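Local coordinates for protein UDP-4-amino-4,6-dideoxy-N-acetyl-beta-L-altrosamine transaminase (Helicobacter pylori, PDB 2FNU) that catalyses the PLP-dependent transfer of an amino group to a UDP-linked 4-keto sugar, the second step in the biosynthesis of pseudaminic acid used to modify flagellin, at residues S150-L159 and A172-K183; E3-L11 and S346-S357. All coordinates share one frame; numbering follows the deposited sequence.

Overall arrangement
Contact 1 is buried in the core, close to the centre of the fold, where two parallel strands of the seven-stranded sheet end at the cofactor; contact 2, about 22 Å away between centres, is only partly buried and lies farther out, joining the N-terminal segment to the chain after strand 344-347. The first is built from regular strand bonding, with apolar packing at its ends and ionic groups gathered at the PMP. The second has a single direct backbone bond, a stacked histidine and several bridging waters. They meet at the nucleotide sugar: I182 O of contact 1 probably accepts a hydrogen bond from S7 OG of contact 2, and both contacts touch UD1 and the second subunit.

Contact 1: S150-L159 and A172-K183. With PMP (4'-deoxy-4'-aminopyridoxal-5'-phosphate), chain E; UD1 (uridine-diphosphate-N-acetylglucosamine), chain F.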
loop_
_atom_site.group_PDB
_atom_site.type_symbol
_atom_site.label_atom_id
_atom_site.label_comp_id
_atom_site.label_asym_id
_atom_site.label_seq_id
_atom_site.Cartn_x
_atom_site.Cartn_y
_atom_site.Cartn_z
ATOM N N SER B 150 3.586 -4.911 25.757
ATOM C CA SER B 150 3.734 -5.736 24.567
ATOM C C SER B 150 5.117 -5.548 23.971
ATOM O O SER B 150 5.595 -4.418 23.846
ATOM C CB SER B 150 2.694 -5.347 23.521
ATOM O OG SER B 150 1.387 -5.624 23.997
ATOM N N PHE B 151 5.737 -6.672 23.607
ATOM C CA PHE B 151 7.013 -6.678 22.867
ATOM C C PHE B 151 6.682 -6.747 21.378
ATOM O O PHE B 151 6.123 -7.741 20.915
ATOM C CB PHE B 151 7.846 -7.887 23.335
ATOM C CG PHE B 151 9.125 -8.138 22.570
ATOM C CD1 PHE B 151 9.719 -9.392 22.632
ATOM C CD2 PHE B 151 9.761 -7.136 21.838
ATOM C CE1 PHE B 151 10.910 -9.667 21.942
ATOM C CE2 PHE B 151 10.955 -7.415 21.142
ATOM C CZ PHE B 151 11.519 -8.681 21.210
ATOM N N LEU B 152 7.009 -5.682 20.646
ATOM C CA LEU B 152 6.801 -5.639 19.194
ATOM C C LEU B 152 8.172 -5.542 18.533
ATOM O O LEU B 152 9.056 -4.851 19.026
ATOM C CB LEU B 152 5.936 -4.441 18.783
ATOM C CG LEU B 152 4.619 -4.267 19.557
ATOM C CD1 LEU B 152 3.905 -2.974 19.165
ATOM C CD2 LEU B 152 3.727 -5.486 19.337
ATOM N N SER B 153 8.363 -6.264 17.431
ATOM C CA SER B 153 9.688 -6.335 16.811
ATOM C C SER B 153 9.650 -5.855 15.359
ATOM O O SER B 153 8.978 -6.481 14.536
ATOM C CB SER B 153 10.195 -7.778 16.845
ATOM O OG SER B 153 11.520 -7.902 16.300
ATOM N N ASP B 154 10.343 -4.755 15.059
ATOM C CA ASP B 154 10.567 -4.363 13.668
ATOM C C ASP B 154 11.785 -5.132 13.152
ATOM O O ASP B 154 12.941 -4.698 13.293
ATOM C CB ASP B 154 10.743 -2.841 13.526
ATOM C CG ASP B 154 10.899 -2.427 12.077
ATOM O OD1 ASP B 154 10.879 -1.217 11.797
ATOM O OD2 ASP B 154 11.024 -3.343 11.214
ATOM N N SER B 155 11.498 -6.306 12.600
ATOM C CA SER B 155 12.507 -7.222 12.082
ATOM C C SER B 155 12.645 -7.027 10.573
ATOM O O SER B 155 13.000 -7.956 9.850
ATOM C CB SER B 155 12.129 -8.668 12.436
ATOM O OG SER B 155 12.158 -8.834 13.860
ATOM N N SER B 156 12.425 -5.799 10.099
ATOM C CA SER B 156 12.406 -5.550 8.654
ATOM C C SER B 156 13.677 -6.005 7.955
ATOM O O SER B 156 13.612 -6.427 6.787
ATOM C CB SER B 156 12.168 -4.067 8.361
ATOM O OG SER B 156 10.810 -3.719 8.584
ATOM N N HIS B 157 14.832 -5.894 8.640
ATOM C CA HIS B 157 16.127 -6.287 8.069
ATOM C C HIS B 157 16.436 -7.768 8.197
ATOM O O HIS B 157 17.453 -8.227 7.653
ATOM C CB HIS B 157 17.284 -5.579 8.803
ATOM C CG HIS B 157 17.282 -4.090 8.665
ATOM N ND1 HIS B 157 18.336 -3.315 9.095
ATOM C CD2 HIS B 157 16.359 -3.233 8.166
ATOM C CE1 HIS B 157 18.066 -2.040 8.861
ATOM N NE2 HIS B 157 16.872 -1.960 8.298
ATOM N N ALA B 158 15.609 -8.499 8.944
ATOM C CA ALA B 158 16.110 -9.711 9.595
ATOM C C ALA B 158 15.503 -11.045 9.180
ATOM O O ALA B 158 15.645 -12.024 9.921
ATOM C CB ALA B 158 16.020 -9.572 11.128
ATOM N N LEU B 159 14.860 -11.108 8.012
ATOM C CA LEU B 159 14.359 -12.418 7.578
ATOM C C LEU B 159 15.525 -13.406 7.414
ATOM O O LEU B 159 16.463 -13.180 6.629
ATOM C CB LEU B 159 13.552 -12.308 6.293
ATOM C CG LEU B 159 12.881 -13.635 5.897
ATOM C CD1 LEU B 159 11.654 -13.919 6.733
ATOM C CD2 LEU B 159 12.539 -13.581 4.424
ATOM N N ALA B 172 8.459 -12.112 19.641
ATOM C CA ALA B 172 7.703 -10.973 20.119
ATOM C C ALA B 172 6.208 -11.271 19.986
ATOM O O ALA B 172 5.816 -12.286 19.397
ATOM C CB ALA B 172 8.071 -9.755 19.291
ATOM N N LEU B 173 5.362 -10.393 20.525
ATOM C CA LEU B 173 3.927 -10.521 20.288
ATOM C C LEU B 173 3.678 -10.627 18.785
ATOM O O LEU B 173 2.888 -11.467 18.321
ATOM C CB LEU B 173 3.178 -9.325 20.877
ATOM C CG LEU B 173 1.690 -9.302 20.535
ATOM C CD1 LEU B 173 0.970 -10.582 21.041
ATOM C CD2 LEU B 173 1.029 -8.058 21.096
ATOM N N ALA B 174 4.362 -9.774 18.027
ATOM C CA ALA B 174 4.348 -9.876 16.576
ATOM C C ALA B 174 5.616 -9.235 16.048
ATOM O O ALA B 174 6.201 -8.374 16.723
ATOM C CB ALA B 174 3.117 -9.179 16.006
ATOM N N SER B 175 6.008 -9.645 14.843
ATOM C CA SER B 175 7.216 -9.136 14.204
ATOM C C SER B 175 6.922 -8.734 12.764
ATOM O O SER B 175 6.095 -9.353 12.099
ATOM C CB SER B 175 8.306 -10.205 14.214
ATOM O OG SER B 175 8.585 -10.634 15.553
ATOM N N VAL B 176 7.612 -7.703 12.303
ATOM C CA VAL B 176 7.411 -7.192 10.944
ATOM C C VAL B 176 8.646 -7.496 10.108
ATOM O O VAL B 176 9.762 -7.348 10.590
ATOM C CB VAL B 176 7.150 -5.677 10.972
ATOM C CG1 VAL B 176 7.251 -5.044 9.568
ATOM C CG2 VAL B 176 5.789 -5.415 11.641
ATOM N N PHE B 177 8.434 -7.914 8.853
ATOM C CA PHE B 177 9.516 -8.036 7.872
ATOM C C PHE B 177 9.228 -7.152 6.664
ATOM O O PHE B 177 8.074 -6.881 6.353
ATOM C CB PHE B 177 9.646 -9.490 7.405
ATOM C CG PHE B 177 10.047 -10.441 8.507
ATOM C CD1 PHE B 177 9.088 -11.203 9.163
ATOM C CD2 PHE B 177 11.363 -10.544 8.908
ATOM C CE1 PHE B 177 9.455 -12.076 10.193
ATOM C CE2 PHE B 177 11.743 -11.413 9.947
ATOM C CZ PHE B 177 10.791 -12.179 10.588
ATOM N N SER B 178 10.280 -6.728 5.973
ATOM C CA SER B 178 10.104 -5.983 4.731
ATOM C C SER B 178 10.636 -6.795 3.564
ATOM O O SER B 178 11.663 -7.461 3.680
ATOM C CB SER B 178 10.880 -4.654 4.789
ATOM O OG SER B 178 10.819 -3.956 3.540
ATOM N N PHE B 179 9.965 -6.674 2.420
ATOM C CA PHE B 179 10.370 -7.304 1.160
ATOM C C PHE B 179 10.601 -6.210 0.118
ATOM O O PHE B 179 10.472 -6.449 -1.084
ATOM C CB PHE B 179 9.305 -8.290 0.665
ATOM C CG PHE B 179 8.824 -9.243 1.722
ATOM C CD1 PHE B 179 7.477 -9.349 1.998
ATOM C CD2 PHE B 179 9.722 -10.022 2.446
ATOM C CE1 PHE B 179 7.002 -10.222 3.004
ATOM C CE2 PHE B 179 9.259 -10.901 3.436
ATOM C CZ PHE B 179 7.908 -10.996 3.708
ATOM N N HIS B 180 10.966 -5.017 0.579
ATOM C CA HIS B 180 11.401 -3.956 -0.324
ATOM C C HIS B 180 12.510 -4.484 -1.238
ATOM O O HIS B 180 13.246 -5.414 -0.870
ATOM C CB HIS B 180 11.942 -2.785 0.490
ATOM C CG HIS B 180 12.392 -1.614 -0.334
ATOM N ND1 HIS B 180 13.686 -1.485 -0.807
ATOM C CD2 HIS B 180 11.718 -0.523 -0.772
ATOM C CE1 HIS B 180 13.786 -0.357 -1.495
ATOM N NE2 HIS B 180 12.611 0.254 -1.471
ATOM N N ALA B 181 12.630 -3.872 -2.416
ATOM C CA ALA B 181 13.623 -4.240 -3.438
ATOM C C ALA B 181 15.000 -4.620 -2.901
ATOM O O ALA B 181 15.644 -5.520 -3.434
ATOM C CB ALA B 181 13.771 -3.088 -4.421
ATOM N N ILE B 182 15.473 -3.922 -1.872
ATOM C CA ILE B 182 16.859 -4.116 -1.435
ATOM C C ILE B 182 16.980 -5.012 -0.210
ATOM O O ILE B 182 18.081 -5.160 0.348
ATOM C CB ILE B 182 17.597 -2.775 -1.210
ATOM C CG1 ILE B 182 16.965 -2.014 -0.040
ATOM C CG2 ILE B 182 17.585 -1.981 -2.525
ATOM C CD1 ILE B 182 17.689 -0.707 0.350
ATOM N N LYS B 183 15.864 -5.619 0.202
ATOM C CA LYS B 183 15.850 -6.407 1.440
ATOM C C LYS B 183 16.281 -7.866 1.229
ATOM O O LYS B 183 16.529 -8.283 0.089
ATOM C CB LYS B 183 14.478 -6.317 2.097
ATOM C CG LYS B 183 14.174 -4.928 2.688
ATOM C CD LYS B 183 14.974 -4.642 3.944
ATOM C CE LYS B 183 14.506 -3.332 4.593
ATOM N NZ LYS B 183 15.637 -2.523 5.073
HETATM N N1 PMP E . 11.661 -0.528 9.315
HETATM C C2 PMP E . 12.984 -0.606 8.967
HETATM C C2A PMP E . 13.991 -0.976 10.031
HETATM C C3 PMP E . 13.360 -0.355 7.640
HETATM O O3 PMP E . 14.668 -0.459 7.262
HETATM C C4 PMP E . 12.390 0.001 6.673
HETATM C C4A PMP E . 12.777 0.363 5.255
HETATM N N4A PMP E . 14.065 1.018 5.182
HETATM C C5 PMP E . 11.042 0.011 7.046
HETATM C C6 PMP E . 10.703 -0.315 8.357
HETATM C C5A PMP E . 9.940 0.341 6.055
HETATM O O4P PMP E . 9.774 -0.797 5.230
HETATM P P PMP E . 9.091 -0.639 3.775
HETATM O O1P PMP E . 10.136 0.001 2.892
HETATM O O2P PMP E . 8.819 -2.044 3.327
HETATM O O3P PMP E . 7.828 0.168 3.904
HETATM C "C1'" UD1 F . 15.056 3.582 3.026
HETATM C "C2'" UD1 F . 15.996 3.002 4.097
HETATM C "C3'" UD1 F . 16.026 1.477 4.085
HETATM C "C4'" UD1 F . 14.603 0.904 4.041
HETATM C "C5'" UD1 F . 13.691 1.549 2.979
HETATM C "C6'" UD1 F . 13.968 1.013 1.572
HETATM C "C7'" UD1 F . 17.812 4.599 4.585
HETATM C "C8'" UD1 F . 19.149 5.156 4.175
HETATM N "N2'" UD1 F . 17.343 3.543 3.912
HETATM O "O1'" UD1 F . 15.639 3.449 1.727
HETATM O "O3'" UD1 F . 16.687 0.986 5.275
HETATM O "O5'" UD1 F . 13.745 2.985 3.033
HETATM O "O7'" UD1 F . 17.200 5.097 5.500
HETATM N N1 UD1 F . 17.878 0.268 -5.140
HETATM C C2 UD1 F . 17.876 -0.760 -6.104
HETATM N N3 UD1 F . 16.713 -1.213 -6.598
HETATM C C4 UD1 F . 15.536 -0.704 -6.206
HETATM C C5 UD1 F . 15.469 0.315 -5.256
HETATM C C6 UD1 F . 16.646 0.817 -4.716
HETATM O O2 UD1 F . 18.967 -1.249 -6.492
HETATM O O4 UD1 F . 14.484 -1.157 -6.696
HETATM C C1B UD1 F . 19.175 0.754 -4.626
HETATM C C2B UD1 F . 19.648 1.865 -5.553
HETATM O "O2'" UD1 F . 21.051 1.714 -5.788
HETATM C C3B UD1 F . 19.369 3.139 -4.785
HETATM C C4B UD1 F . 19.495 2.691 -3.344
HETATM O O4B UD1 F . 19.058 1.327 -3.317
HETATM O O3B UD1 F . 20.291 4.194 -5.083
HETATM C C5B UD1 F . 18.615 3.539 -2.449
HETATM O O5B UD1 F . 18.771 3.071 -1.117
HETATM P PA UD1 F . 18.340 4.035 0.104
HETATM O O1A UD1 F . 18.434 3.231 1.393
HETATM O O2A UD1 F . 19.115 5.335 -0.028
HETATM O O3A UD1 F . 16.798 4.246 -0.341
HETATM P PB UD1 F . 15.614 4.677 0.673
HETATM O O1B UD1 F . 15.999 5.957 1.400
HETATM O O2B UD1 F . 14.310 4.588 -0.105
#
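Methyl CD1 of L159 sits over the centre of the F177 ring, 4.0 Å from its centroid, while A172 CB lies over one face of the F151 ring at the far end of the pair. Between these CH-pi contacts run strands 150-154 and 174-178, parallel neighbours with axes 9° apart in the large-domain sheet of a fold-type I PLP enzyme. L159 CD2 meets the edge of the F179 ring. Backbone bonds tie the strands together: S153 N donates to A174 O, and V176 N returns to S153 O at 2.9 Å.

At the C-terminal ends of the two strands and in the loops that follow, the chains hold PMP. D154, its CG anti to the backbone N (chi1 -177°), brings OD1 to 2.7 Å from PMP N1 of the pyridine ring, consistent with a carboxylate stabilising a protonated ring nitrogen; T87 also bonds OD1. The other oxygen, OD2, is gripped twice by S156, from its backbone N in an Asx turn and from OG at 2.7 Å on the syn lone pair, which fixes the carboxylate's rotation. At the phosphate, S178 OG donates to PMP O2P and accepts from H180 N in an ST turn. H180 lays a face against the UD1 sugar, C6' standing 3.3 Å above its plane. K183, the lysine that carries the cofactor in the resting enzyme, is released here because PMP N4A is joined to UD1 C4' (1.3 Å) as the external aldimine. Its NZ donates to PMP O3 at 3.2 Å, and H157 NE2 meets the same oxygen in its ring plane at 2.9 Å.

Contact 2: E3-L11 and S346-S357; sequences EFAYSEPCL and SLPCHANLNLES. With UD1 (uridine-diphosphate-N-acetylglucosamine), chain F.
Segment 3-11 runs past 346-357 with Y6 and P348 closest, their CA atoms 3.6 Å apart, and one direct backbone hydrogen bond joins them: C349 N to Y6 O, 2.9 Å. The pairing holds the N-terminal segment of this DegT/DnrJ/EryC1-family aminotransferase, which lines the nucleotide-sugar pocket, against the chain that leads from strand 344-347 into helix 355-370.

H350 is the centre of the side-chain packing. Its CG stands between the backbone N and the carbonyl carbon (chi1 58°), which brings one ring face against the E8 side chain: CG of E8 lies over the ring centre, 3.5 Å from the centroid, and the carboxylate stacks on with its plane 14° from that of the ring. L353 CB covers the opposite face, toward the rim. ND1 accepts from N352 N, and NE2 shares water 1 with A5 O, so both ring nitrogens are engaged. Water 3 donates to E8 OE1 and P9 O and accepts from N352 ND2. Beside it, C10 packs its SG on A351 CB and its CB on the amide of N352. Further out, F4 CD2 meets L353 CD1 at 3.6 Å, the two side chains crossing at about a right angle, and the ring reaches S357, whose N and OG both donate to OD1 of the N-cap residue N354. On the pocket side, Y6 OH donates to UD1 O1A, a diphosphate oxygen, at 2.5 Å.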
loop_
_atom_site.group_PDB
_atom_site.type_symbol
_atom_site.label_atom_id
_atom_site.label_comp_id
_atom_site.label_asym_id
_atom_site.label_seq_id
_atom_site.Cartn_x
_atom_site.Cartn_y
_atom_site.Cartn_z
ATOM N N GLU B 3 29.713 1.125 -10.872
ATOM C CA GLU B 3 29.119 1.609 -9.629
ATOM C C GLU B 3 28.418 0.497 -8.855
ATOM O O GLU B 3 27.638 -0.275 -9.420
ATOM C CB GLU B 3 28.134 2.743 -9.908
ATOM C CG GLU B 3 28.792 4.048 -10.347
ATOM C CD GLU B 3 27.840 5.228 -10.296
ATOM O OE1 GLU B 3 28.307 6.344 -9.982
ATOM O OE2 GLU B 3 26.629 5.044 -10.559
ATOM N N PHE B 4 28.688 0.443 -7.554
ATOM C CA PHE B 4 28.094 -0.560 -6.680
ATOM C C PHE B 4 27.111 0.069 -5.703
ATOM O O PHE B 4 27.519 0.738 -4.755
ATOM C CB PHE B 4 29.192 -1.269 -5.891
ATOM C CG PHE B 4 30.140 -2.060 -6.746
ATOM C CD1 PHE B 4 31.388 -1.542 -7.086
ATOM C CD2 PHE B 4 29.794 -3.332 -7.197
ATOM C CE1 PHE B 4 32.276 -2.284 -7.885
ATOM C CE2 PHE B 4 30.672 -4.083 -7.988
ATOM C CZ PHE B 4 31.905 -3.557 -8.329
ATOM N N ALA B 5 25.820 -0.157 -5.937
ATOM C CA ALA B 5 24.787 0.218 -4.978
ATOM C C ALA B 5 25.020 -0.582 -3.706
ATOM O O ALA B 5 25.581 -1.688 -3.763
ATOM C CB ALA B 5 23.409 -0.121 -5.546
ATOM N N TYR B 6 24.595 -0.048 -2.566
ATOM C CA TYR B 6 24.879 -0.746 -1.309
ATOM C C TYR B 6 24.068 -2.018 -1.158
ATOM O O TYR B 6 24.471 -2.939 -0.458
ATOM C CB TYR B 6 24.749 0.176 -0.092
ATOM C CG TYR B 6 23.349 0.413 0.449
ATOM C CD1 TYR B 6 22.778 -0.477 1.360
ATOM C CD2 TYR B 6 22.612 1.538 0.075
ATOM C CE1 TYR B 6 21.517 -0.266 1.887
ATOM C CE2 TYR B 6 21.333 1.764 0.602
ATOM C CZ TYR B 6 20.788 0.860 1.506
ATOM O OH TYR B 6 19.532 1.055 2.048
ATOM N N SER B 7 22.909 -2.051 -1.800
ATOM C CA SER B 7 22.138 -3.291 -1.926
ATOM C C SER B 7 21.352 -3.221 -3.214
ATOM O O SER B 7 21.100 -2.129 -3.733
ATOM C CB SER B 7 21.192 -3.512 -0.737
ATOM O OG SER B 7 20.575 -4.793 -0.825
ATOM N N GLU B 8 20.990 -4.380 -3.744
ATOM C CA GLU B 8 20.102 -4.439 -4.904
ATOM C C GLU B 8 19.303 -5.735 -4.918
ATOM O O GLU B 8 19.657 -6.698 -4.224
ATOM C CB GLU B 8 20.885 -4.281 -6.202
ATOM C CG GLU B 8 21.919 -5.299 -6.404
ATOM C CD GLU B 8 22.863 -4.972 -7.565
ATOM O OE1 GLU B 8 23.157 -5.905 -8.299
ATOM O OE2 GLU B 8 23.314 -3.824 -7.733
ATOM N N PRO B 9 18.214 -5.774 -5.710
ATOM C CA PRO B 9 17.453 -7.008 -5.786
ATOM C C PRO B 9 18.237 -8.065 -6.556
ATOM O O PRO B 9 19.030 -7.726 -7.439
ATOM C CB PRO B 9 16.199 -6.595 -6.577
ATOM C CG PRO B 9 16.651 -5.437 -7.437
ATOM C CD PRO B 9 17.652 -4.705 -6.567
ATOM N N CYS B 10 17.981 -9.326 -6.236
ATOM C CA CYS B 10 18.699 -10.427 -6.862
ATOM C C CYS B 10 17.696 -11.450 -7.369
ATOM O O CYS B 10 17.469 -12.480 -6.728
ATOM C CB CYS B 10 19.665 -11.058 -5.854
ATOM S SG CYS B 10 20.899 -9.876 -5.224
ATOM N N LEU B 11 17.097 -11.159 -8.528
ATOM C CA LEU B 11 16.134 -12.080 -9.149
ATOM C C LEU B 11 16.833 -13.022 -10.106
ATOM O O LEU B 11 17.800 -12.628 -10.749
ATOM C CB LEU B 11 15.062 -11.290 -9.918
ATOM C CG LEU B 11 13.814 -10.869 -9.131
ATOM C CD1 LEU B 11 14.166 -10.191 -7.834
ATOM C CD2 LEU B 11 12.912 -9.981 -9.978
ATOM N N SER B 346 27.513 2.000 5.729
ATOM C CA SER B 346 27.078 0.709 5.197
ATOM C C SER B 346 27.691 0.470 3.835
ATOM O O SER B 346 27.483 1.253 2.914
ATOM C CB SER B 346 25.559 0.658 5.083
ATOM O OG SER B 346 24.992 0.819 6.386
ATOM N N LEU B 347 28.443 -0.621 3.721
ATOM C CA LEU B 347 29.126 -0.947 2.464
ATOM C C LEU B 347 28.317 -1.884 1.581
ATOM O O LEU B 347 27.466 -2.640 2.078
ATOM C CB LEU B 347 30.479 -1.597 2.770
ATOM C CG LEU B 347 31.457 -0.759 3.601
ATOM C CD1 LEU B 347 32.738 -1.572 3.814
ATOM C CD2 LEU B 347 31.800 0.564 2.921
ATOM N N PRO B 348 28.580 -1.870 0.261
ATOM C CA PRO B 348 27.819 -2.778 -0.597
ATOM C C PRO B 348 27.815 -4.230 -0.115
ATOM O O PRO B 348 28.863 -4.817 0.172
ATOM C CB PRO B 348 28.500 -2.637 -1.966
ATOM C CG PRO B 348 29.060 -1.217 -1.943
ATOM C CD PRO B 348 29.524 -1.030 -0.510
ATOM N N CYS B 349 26.622 -4.799 -0.022
ATOM C CA CYS B 349 26.466 -6.138 0.506
ATOM C C CYS B 349 25.111 -6.635 0.018
ATOM O O CYS B 349 24.078 -6.105 0.422
ATOM C CB CYS B 349 26.508 -6.116 2.031
ATOM S SG CYS B 349 26.325 -7.764 2.763
ATOM N N HIS B 350 25.134 -7.591 -0.902
ATOM C CA HIS B 350 23.931 -8.252 -1.434
ATOM C C HIS B 350 24.357 -9.553 -2.114
ATOM O O HIS B 350 25.552 -9.799 -2.328
ATOM C CB HIS B 350 23.152 -7.351 -2.400
ATOM C CG HIS B 350 23.960 -6.891 -3.568
ATOM N ND1 HIS B 350 24.151 -7.670 -4.691
ATOM C CD2 HIS B 350 24.627 -5.731 -3.790
ATOM C CE1 HIS B 350 24.902 -7.007 -5.556
ATOM N NE2 HIS B 350 25.216 -5.834 -5.029
ATOM N N ALA B 351 23.388 -10.410 -2.415
ATOM C CA ALA B 351 23.709 -11.774 -2.849
ATOM C C ALA B 351 24.390 -11.852 -4.209
ATOM O O ALA B 351 24.971 -12.886 -4.548
ATOM C CB ALA B 351 22.463 -12.626 -2.850
ATOM N N ASN B 352 24.309 -10.784 -4.993
ATOM C CA ASN B 352 24.930 -10.805 -6.327
ATOM C C ASN B 352 26.294 -10.140 -6.389
ATOM O O ASN B 352 26.861 -9.988 -7.477
ATOM C CB ASN B 352 24.007 -10.194 -7.375
ATOM C CG ASN B 352 22.957 -11.189 -7.891
ATOM O OD1 ASN B 352 23.109 -12.410 -7.759
ATOM N ND2 ASN B 352 21.907 -10.665 -8.508
ATOM N N LEU B 353 26.828 -9.758 -5.236
ATOM C CA LEU B 353 28.138 -9.131 -5.172
ATOM C C LEU B 353 29.198 -10.223 -5.100
ATOM O O LEU B 353 29.374 -10.856 -4.052
ATOM C CB LEU B 353 28.195 -8.231 -3.936
ATOM C CG LEU B 353 29.279 -7.161 -3.861
ATOM C CD1 LEU B 353 29.128 -6.152 -4.998
ATOM C CD2 LEU B 353 29.203 -6.487 -2.488
ATOM N N ASN B 354 29.886 -10.449 -6.219
ATOM C CA ASN B 354 30.815 -11.585 -6.297
ATOM C C ASN B 354 32.134 -11.330 -5.567
ATOM O O ASN B 354 32.428 -10.212 -5.131
ATOM C CB ASN B 354 31.026 -12.063 -7.744
ATOM C CG ASN B 354 31.773 -11.060 -8.607
ATOM O OD1 ASN B 354 32.432 -10.155 -8.107
ATOM N ND2 ASN B 354 31.691 -11.238 -9.922
ATOM N N LEU B 355 32.926 -12.381 -5.435
ATOM C CA LEU B 355 34.142 -12.309 -4.643
ATOM C C LEU B 355 35.104 -11.227 -5.125
ATOM O O LEU B 355 35.651 -10.463 -4.329
ATOM C CB LEU B 355 34.815 -13.689 -4.618
ATOM C CG LEU B 355 36.189 -13.816 -3.968
ATOM C CD1 LEU B 355 36.112 -13.433 -2.517
ATOM C CD2 LEU B 355 36.691 -15.236 -4.111
ATOM N N GLU B 356 35.308 -11.164 -6.435
ATOM C CA GLU B 356 36.227 -10.194 -7.016
ATOM C C GLU B 356 35.742 -8.772 -6.718
ATOM O O GLU B 356 36.529 -7.883 -6.394
ATOM C CB GLU B 356 36.323 -10.418 -8.528
ATOM C CG GLU B 356 37.198 -9.412 -9.261
ATOM C CD GLU B 356 37.373 -9.766 -10.718
ATOM O OE1 GLU B 356 36.368 -9.712 -11.458
ATOM O OE2 GLU B 356 38.523 -10.094 -11.110
ATOM N N SER B 357 34.435 -8.564 -6.806
ATOM C CA SER B 357 33.875 -7.255 -6.510
ATOM C C SER B 357 34.108 -6.864 -5.062
ATOM O O SER B 357 34.508 -5.732 -4.771
ATOM C CB SER B 357 32.381 -7.247 -6.806
ATOM O OG SER B 357 32.181 -7.307 -8.213
HETATM C "C1'" UD1 F . 15.056 3.582 3.026
HETATM C "C2'" UD1 F . 15.996 3.002 4.097
HETATM C "C3'" UD1 F . 16.026 1.477 4.085
HETATM C "C4'" UD1 F . 14.603 0.904 4.041
HETATM C "C5'" UD1 F . 13.691 1.549 2.979
HETATM C "C6'" UD1 F . 13.968 1.013 1.572
HETATM C "C7'" UD1 F . 17.812 4.599 4.585
HETATM C "C8'" UD1 F . 19.149 5.156 4.175
HETATM N "N2'" UD1 F . 17.343 3.543 3.912
HETATM O "O1'" UD1 F . 15.639 3.449 1.727
HETATM O "O3'" UD1 F . 16.687 0.986 5.275
HETATM O "O5'" UD1 F . 13.745 2.985 3.033
HETATM O "O7'" UD1 F . 17.200 5.097 5.500
HETATM N N1 UD1 F . 17.878 0.268 -5.140
HETATM C C2 UD1 F . 17.876 -0.760 -6.104
HETATM N N3 UD1 F . 16.713 -1.213 -6.598
HETATM C C4 UD1 F . 15.536 -0.704 -6.206
HETATM C C5 UD1 F . 15.469 0.315 -5.256
HETATM C C6 UD1 F . 16.646 0.817 -4.716
HETATM O O2 UD1 F . 18.967 -1.249 -6.492
HETATM O O4 UD1 F . 14.484 -1.157 -6.696
HETATM C C1B UD1 F . 19.175 0.754 -4.626
HETATM C C2B UD1 F . 19.648 1.865 -5.553
HETATM O "O2'" UD1 F . 21.051 1.714 -5.788
HETATM C C3B UD1 F . 19.369 3.139 -4.785
HETATM C C4B UD1 F . 19.495 2.691 -3.344
HETATM O O4B UD1 F . 19.058 1.327 -3.317
HETATM O O3B UD1 F . 20.291 4.194 -5.083
HETATM C C5B UD1 F . 18.615 3.539 -2.449
HETATM O O5B UD1 F . 18.771 3.071 -1.117
HETATM P PA UD1 F . 18.340 4.035 0.104
HETATM O O1A UD1 F . 18.434 3.231 1.393
HETATM O O2A UD1 F . 19.115 5.335 -0.028
HETATM O O3A UD1 F . 16.798 4.246 -0.341
HETATM P PB UD1 F . 15.614 4.677 0.673
HETATM O O1B UD1 F . 15.999 5.957 1.400
HETATM O O2B UD1 F . 14.310 4.588 -0.105
HETATM O O HOH W 1 26.407 -3.387 -5.725
HETATM O O HOH W 2 21.770 -6.878 1.036
HETATM O O HOH W 3 21.524 -7.792 -8.632
HETATM O O HOH W 4 20.085 -13.027 -9.153
#